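Side-chain contacts in microtubule-associated protein 1A/1B, light chain 3, putative (Trypanosoma brucei, PDB 3H9D), which probably acts in autophagy as a ubiquitin-like ATG8 protein, thought to be joined to a membrane lipid through its C-terminus: residues 7-10 against 16-19; 45-50 against 110-115. All coordinates share one frame; numbering follows the deposited sequence.

Interaction 1: residues 7-10 against 16-19; sequences KYKM and SRQS
K9 of helix 7-11 lies over the guanidinium of R17, which reaches across from helix 14-27. Most of the contact is van der Waals packing. K9 CG sits 3.5 Å above one face of the guanidinium, offset toward its rim, and is 3.6 Å from R17 CZ. Further along the lysine, CE comes within 3.5 Å of R17 NH2. K9 leaves its backbone with CG anti to N (chi1 -176°), which sets the first part of the chain over the arginine. A bend at chi3 (-94°) then turns its end. Y8 adds a looser contact: its CE2 is 4.1 Å from R17 CG. Y8 and R17 slide past each other in opposite directions, and the ring meets the aliphatic CG obliquely. Its plane stands 78° from that of the guanidinium.

The charges are alike. K9 NZ and R17 NH2 are 4.2 Å apart, but acidic partners probably offset the repulsion. K9 NZ forms a salt bridge with D103, and R17 NE forms one with D105. The ring of Y109, on strand 108-113, also makes a cation-pi contact with K9.

The backbones stay well apart, with K9 and R17 CA atoms 7.9 Å from each other. Long side chains therefore span the gap. The arrangement joins the two N-terminal helices that ATG8 proteins carry ahead of their ubiquitin-like fold.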
loop_
_atom_site.group_PDB
_atom_site.type_symbol
_atom_site.label_atom_id
_atom_site.label_comp_id
_atom_site.label_asym_id
_atom_site.label_seq_id
_atom_site.Cartn_x
_atom_site.Cartn_y
_atom_site.Cartn_z
ATOM N N LYS A 7 -1.445 -6.695 1.729
ATOM C CA LYS A 7 -1.984 -6.231 3.005
ATOM C C LYS A 7 -0.871 -5.857 3.978
ATOM O O LYS A 7 -1.048 -4.968 4.824
ATOM C CB LYS A 7 -2.907 -7.276 3.638
ATOM C CG LYS A 7 -4.290 -7.404 3.002
ATOM C CD LYS A 7 -5.210 -8.155 3.956
ATOM C CE LYS A 7 -6.388 -8.802 3.249
ATOM N NZ LYS A 7 -6.762 -10.091 3.939
ATOM N N TYR A 8 0.272 -6.528 3.848
ATOM C CA TYR A 8 1.454 -6.240 4.678
ATOM C C TYR A 8 2.090 -4.889 4.341
ATOM O O TYR A 8 2.401 -4.096 5.227
ATOM C CB TYR A 8 2.510 -7.362 4.567
ATOM C CG TYR A 8 3.659 -7.202 5.543
ATOM C CD1 TYR A 8 3.630 -7.840 6.796
ATOM C CD2 TYR A 8 4.763 -6.402 5.232
ATOM C CE1 TYR A 8 4.667 -7.694 7.696
ATOM C CE2 TYR A 8 5.812 -6.250 6.123
ATOM C CZ TYR A 8 5.757 -6.898 7.358
ATOM O OH TYR A 8 6.791 -6.751 8.260
ATOM N N LYS A 9 2.313 -4.633 3.059
ATOM C CA LYS A 9 2.823 -3.334 2.644
ATOM C C LYS A 9 1.966 -2.186 3.206
ATOM O O LYS A 9 2.494 -1.229 3.755
ATOM C CB LYS A 9 2.892 -3.263 1.127
ATOM C CG LYS A 9 3.503 -1.987 0.603
ATOM C CD LYS A 9 3.701 -2.044 -0.893
ATOM C CE LYS A 9 5.092 -2.499 -1.250
ATOM N NZ LYS A 9 5.455 -1.971 -2.601
ATOM N N MET A 10 0.650 -2.328 3.079
ATOM C CA MET A 10 -0.338 -1.318 3.463
ATOM C C MET A 10 -0.278 -0.957 4.959
ATOM O O MET A 10 -0.379 0.224 5.339
ATOM C CB MET A 10 -1.732 -1.842 3.096
ATOM C CG MET A 10 -2.885 -0.861 3.270
ATOM S SD MET A 10 -2.802 0.536 2.123
ATOM C CE MET A 10 -4.532 0.691 1.707
ATOM N N SER A 16 9.918 1.751 8.211
ATOM C CA SER A 16 9.981 0.596 9.095
ATOM C C SER A 16 10.198 -0.725 8.329
ATOM O O SER A 16 10.883 -1.610 8.827
ATOM C CB SER A 16 8.725 0.509 9.954
ATOM O OG SER A 16 7.711 -0.247 9.317
ATOM N N ARG A 17 9.613 -0.846 7.133
ATOM C CA ARG A 17 9.764 -2.046 6.290
ATOM C C ARG A 17 11.194 -2.162 5.750
ATOM O O ARG A 17 11.792 -3.233 5.780
ATOM C CB ARG A 17 8.753 -2.048 5.129
ATOM C CG ARG A 17 7.319 -2.518 5.482
ATOM C CD ARG A 17 6.245 -1.854 4.606
ATOM N NE ARG A 17 6.731 -1.753 3.241
ATOM C CZ ARG A 17 6.456 -0.802 2.354
ATOM N NH1 ARG A 17 5.619 0.213 2.603
ATOM N NH2 ARG A 17 7.037 -0.900 1.175
ATOM N N GLN A 18 11.720 -1.045 5.259
ATOM C CA GLN A 18 13.082 -0.942 4.749
ATOM C C GLN A 18 14.122 -1.272 5.827
ATOM O O GLN A 18 15.094 -2.001 5.563
ATOM C CB GLN A 18 13.321 0.457 4.171
ATOM C CG GLN A 18 14.691 0.671 3.524
ATOM C CD GLN A 18 14.938 2.128 3.143
ATOM O OE1 GLN A 18 14.695 3.043 3.936
ATOM N NE2 GLN A 18 15.421 2.347 1.922
ATOM N N SER A 19 13.906 -0.746 7.032
ATOM C CA SER A 19 14.798 -1.002 8.163
ATOM C C SER A 19 14.718 -2.445 8.652
ATOM O O SER A 19 15.703 -2.993 9.151
ATOM C CB SER A 19 14.499 -0.037 9.313
ATOM O OG SER A 19 14.788 1.292 8.920
#

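Interaction 2: residues 45-50 against 110-115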
loop_
_atom_site.group_PDB
_atom_site.type_symbol
_atom_site.label_atom_id
_atom_site.label_comp_id
_atom_site.label_asym_id
_atom_site.label_seq_id
_atom_site.Cartn_x
_atom_site.Cartn_y
_atom_site.Cartn_z
ATOM N N GLY A 45 -5.848 -20.544 3.521
ATOM C CA GLY A 45 -5.776 -19.700 4.720
ATOM C C GLY A 45 -4.603 -18.742 4.722
ATOM O O GLY A 45 -3.525 -19.065 4.216
ATOM N N GLU A 46 -4.828 -17.563 5.297
ATOM C CA GLU A 46 -3.819 -16.507 5.416
ATOM C C GLU A 46 -2.869 -16.849 6.569
ATOM O O GLU A 46 -3.264 -17.507 7.521
ATOM C CB GLU A 46 -4.519 -15.146 5.632
ATOM C CG GLU A 46 -3.650 -13.874 5.551
ATOM C CD GLU A 46 -3.158 -13.506 4.134
ATOM O OE1 GLU A 46 -3.690 -12.531 3.547
ATOM O OE2 GLU A 46 -2.228 -14.169 3.617
ATOM N N LEU A 47 -1.609 -16.438 6.468
ATOM C CA LEU A 47 -0.645 -16.669 7.546
ATOM C C LEU A 47 -0.618 -15.471 8.488
ATOM O O LEU A 47 -0.546 -14.328 8.038
ATOM C CB LEU A 47 0.765 -16.930 6.989
ATOM C CG LEU A 47 1.052 -18.107 6.042
ATOM C CD1 LEU A 47 2.459 -17.991 5.520
ATOM C CD2 LEU A 47 0.824 -19.473 6.701
ATOM N N ASP A 48 -0.686 -15.733 9.789
ATOM C CA ASP A 48 -0.497 -14.694 10.811
ATOM C C ASP A 48 0.833 -13.991 10.687
ATOM O O ASP A 48 0.927 -12.768 10.846
ATOM C CB ASP A 48 -0.531 -15.316 12.187
ATOM C CG ASP A 48 -1.902 -15.665 12.613
ATOM O OD1 ASP A 48 -2.861 -15.157 11.983
ATOM O OD2 ASP A 48 -2.011 -16.438 13.584
ATOM N N ARG A 49 1.851 -14.803 10.415
ATOM C CA ARG A 49 3.232 -14.402 10.374
ATOM C C ARG A 49 3.718 -14.703 8.969
ATOM O O ARG A 49 4.159 -15.811 8.659
ATOM C CB ARG A 49 4.012 -15.211 11.411
ATOM C CG ARG A 49 3.342 -15.236 12.777
ATOM C CD ARG A 49 3.195 -16.656 13.263
ATOM N NE ARG A 49 4.406 -17.120 13.918
ATOM C CZ ARG A 49 4.882 -18.359 13.851
ATOM N NH1 ARG A 49 4.267 -19.290 13.129
ATOM N NH2 ARG A 49 5.996 -18.660 14.502
ATOM N N CYS A 50 3.616 -13.696 8.121
ATOM C CA CYS A 50 3.813 -13.852 6.696
ATOM C C CYS A 50 5.244 -13.538 6.277
ATOM O O CYS A 50 5.543 -13.473 5.099
ATOM C CB CYS A 50 2.843 -12.930 5.967
ATOM S SG CYS A 50 3.248 -11.193 6.182
ATOM N N MET A 110 5.627 -12.337 -2.172
ATOM C CA MET A 110 5.144 -13.519 -2.872
ATOM C C MET A 110 3.702 -13.738 -2.516
ATOM O O MET A 110 3.275 -13.338 -1.442
ATOM C CB MET A 110 5.958 -14.756 -2.490
ATOM C CG MET A 110 7.451 -14.605 -2.688
ATOM S SD MET A 110 8.335 -16.110 -2.274
ATOM C CE MET A 110 7.800 -17.196 -3.597
ATOM N N LYS A 111 2.956 -14.344 -3.435
ATOM C CA LYS A 111 1.604 -14.824 -3.165
ATOM C C LYS A 111 1.613 -16.336 -3.280
ATOM O O LYS A 111 2.466 -16.908 -3.953
ATOM C CB LYS A 111 0.597 -14.243 -4.166
ATOM C CG LYS A 111 0.611 -12.731 -4.311
ATOM C CD LYS A 111 -0.575 -12.080 -3.623
ATOM C CE LYS A 111 -0.267 -11.726 -2.176
ATOM N NZ LYS A 111 -1.453 -11.153 -1.493
ATOM N N TYR A 112 0.661 -16.982 -2.625
ATOM C CA TYR A 112 0.511 -18.430 -2.717
ATOM C C TYR A 112 -0.951 -18.805 -2.930
ATOM O O TYR A 112 -1.865 -18.101 -2.486
ATOM C CB TYR A 112 1.086 -19.145 -1.468
ATOM C CG TYR A 112 0.402 -18.759 -0.169
ATOM C CD1 TYR A 112 -0.684 -19.490 0.309
ATOM C CD2 TYR A 112 0.830 -17.656 0.574
ATOM C CE1 TYR A 112 -1.328 -19.135 1.476
ATOM C CE2 TYR A 112 0.190 -17.303 1.765
ATOM C CZ TYR A 112 -0.892 -18.041 2.189
ATOM O OH TYR A 112 -1.541 -17.717 3.340
ATOM N N SER A 113 -1.160 -19.927 -3.610
ATOM C CA SER A 113 -2.499 -20.431 -3.851
ATOM C C SER A 113 -2.465 -21.941 -3.978
ATOM O O SER A 113 -1.499 -22.501 -4.497
ATOM C CB SER A 113 -3.078 -19.819 -5.136
ATOM O OG SER A 113 -4.361 -20.345 -5.407
ATOM N N GLY A 114 -3.532 -22.590 -3.516
ATOM C CA GLY A 114 -3.782 -23.990 -3.827
ATOM C C GLY A 114 -4.543 -24.056 -5.140
ATOM O O GLY A 114 -4.549 -23.091 -5.905
ATOM N N GLU A 115 -5.200 -25.185 -5.387
ATOM C CA GLU A 115 -5.909 -25.412 -6.642
ATOM C C GLU A 115 -7.322 -24.830 -6.631
ATOM O O GLU A 115 -7.910 -24.635 -7.684
ATOM C CB GLU A 115 -5.925 -26.905 -7.007
ATOM C CG GLU A 115 -4.532 -27.529 -7.059
ATOM C CD GLU A 115 -4.539 -28.984 -7.500
ATOM O OE1 GLU A 115 -4.388 -29.884 -6.635
ATOM O OE2 GLU A 115 -4.684 -29.225 -8.717
HETATM O O HOH W 1 -3.327 -11.589 0.839
#
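Y112 of strand 108-113 donates a hydrogen bond from its hydroxyl to a backbone carbonyl of the 45-50 loop. This hydrogen bond, from Y112 OH to G45 O, is 2.6 Å long. The donor meets the carbonyl at a C=O...O angle of 133° and is tilted 15° from the carbonyl plane. G45 O itself lies at the edge of the ring, near its plane, and is 3.5 Å from Y112 CZ. With CG of Y112 between the backbone N and the carbonyl carbon (chi1 61°), the ring extends from the strand so that OH reaches G45 O.

The phenol end of Y112 also packs against the loop. E46 CA is 3.3 Å from Y112 OH. L47 CG lies 4.3 Å from Y112 CZ and approaches the ring obliquely. L67 and V71 of helix 60-71 and V81 of strand 80-83 also touch the tyrosine, which is buried.

A second polar link runs through a water. Water 1 donates to E46 OE1 at 2.9 Å and accepts from K111 NZ at 3.0 Å. It bridges opposite charges whose atoms E46 OE1 and K111 NZ are 5.7 Å apart. Both side chains are also tied to K38 of strand 31-38: E46 OE2 accepts from its backbone N, and K111 NZ donates to its O.

The contact pins the connection between strands 31-38 and 51-55 to strand 108-113, the central strand of the sheet. It belongs to the ubiquitin-like beta-grasp core, where helix 60-71 packs on the sheet.

How the interactions relate
The centres of the two interactions lie about 17 Å apart, and the contacts come in series along the chain. Interaction 1 joins the N-terminal helices 7-11 and 14-27. Interaction 2 lies nearer the centre of the chain and ties the 45-50 loop to strand 108-113. That strand links them: Y109 touches side chains of interaction 1, and Y112 carries interaction 2. They also meet directly, with Y8 CD1 3.4 Å from C50 SG. The opposite charges of K7 NZ and E46 OE1 come within 3.9 Å, a long and weak pairing. The N-terminal helices thus rest against the ubiquitin-like body, an arrangement characteristic of ATG8 proteins.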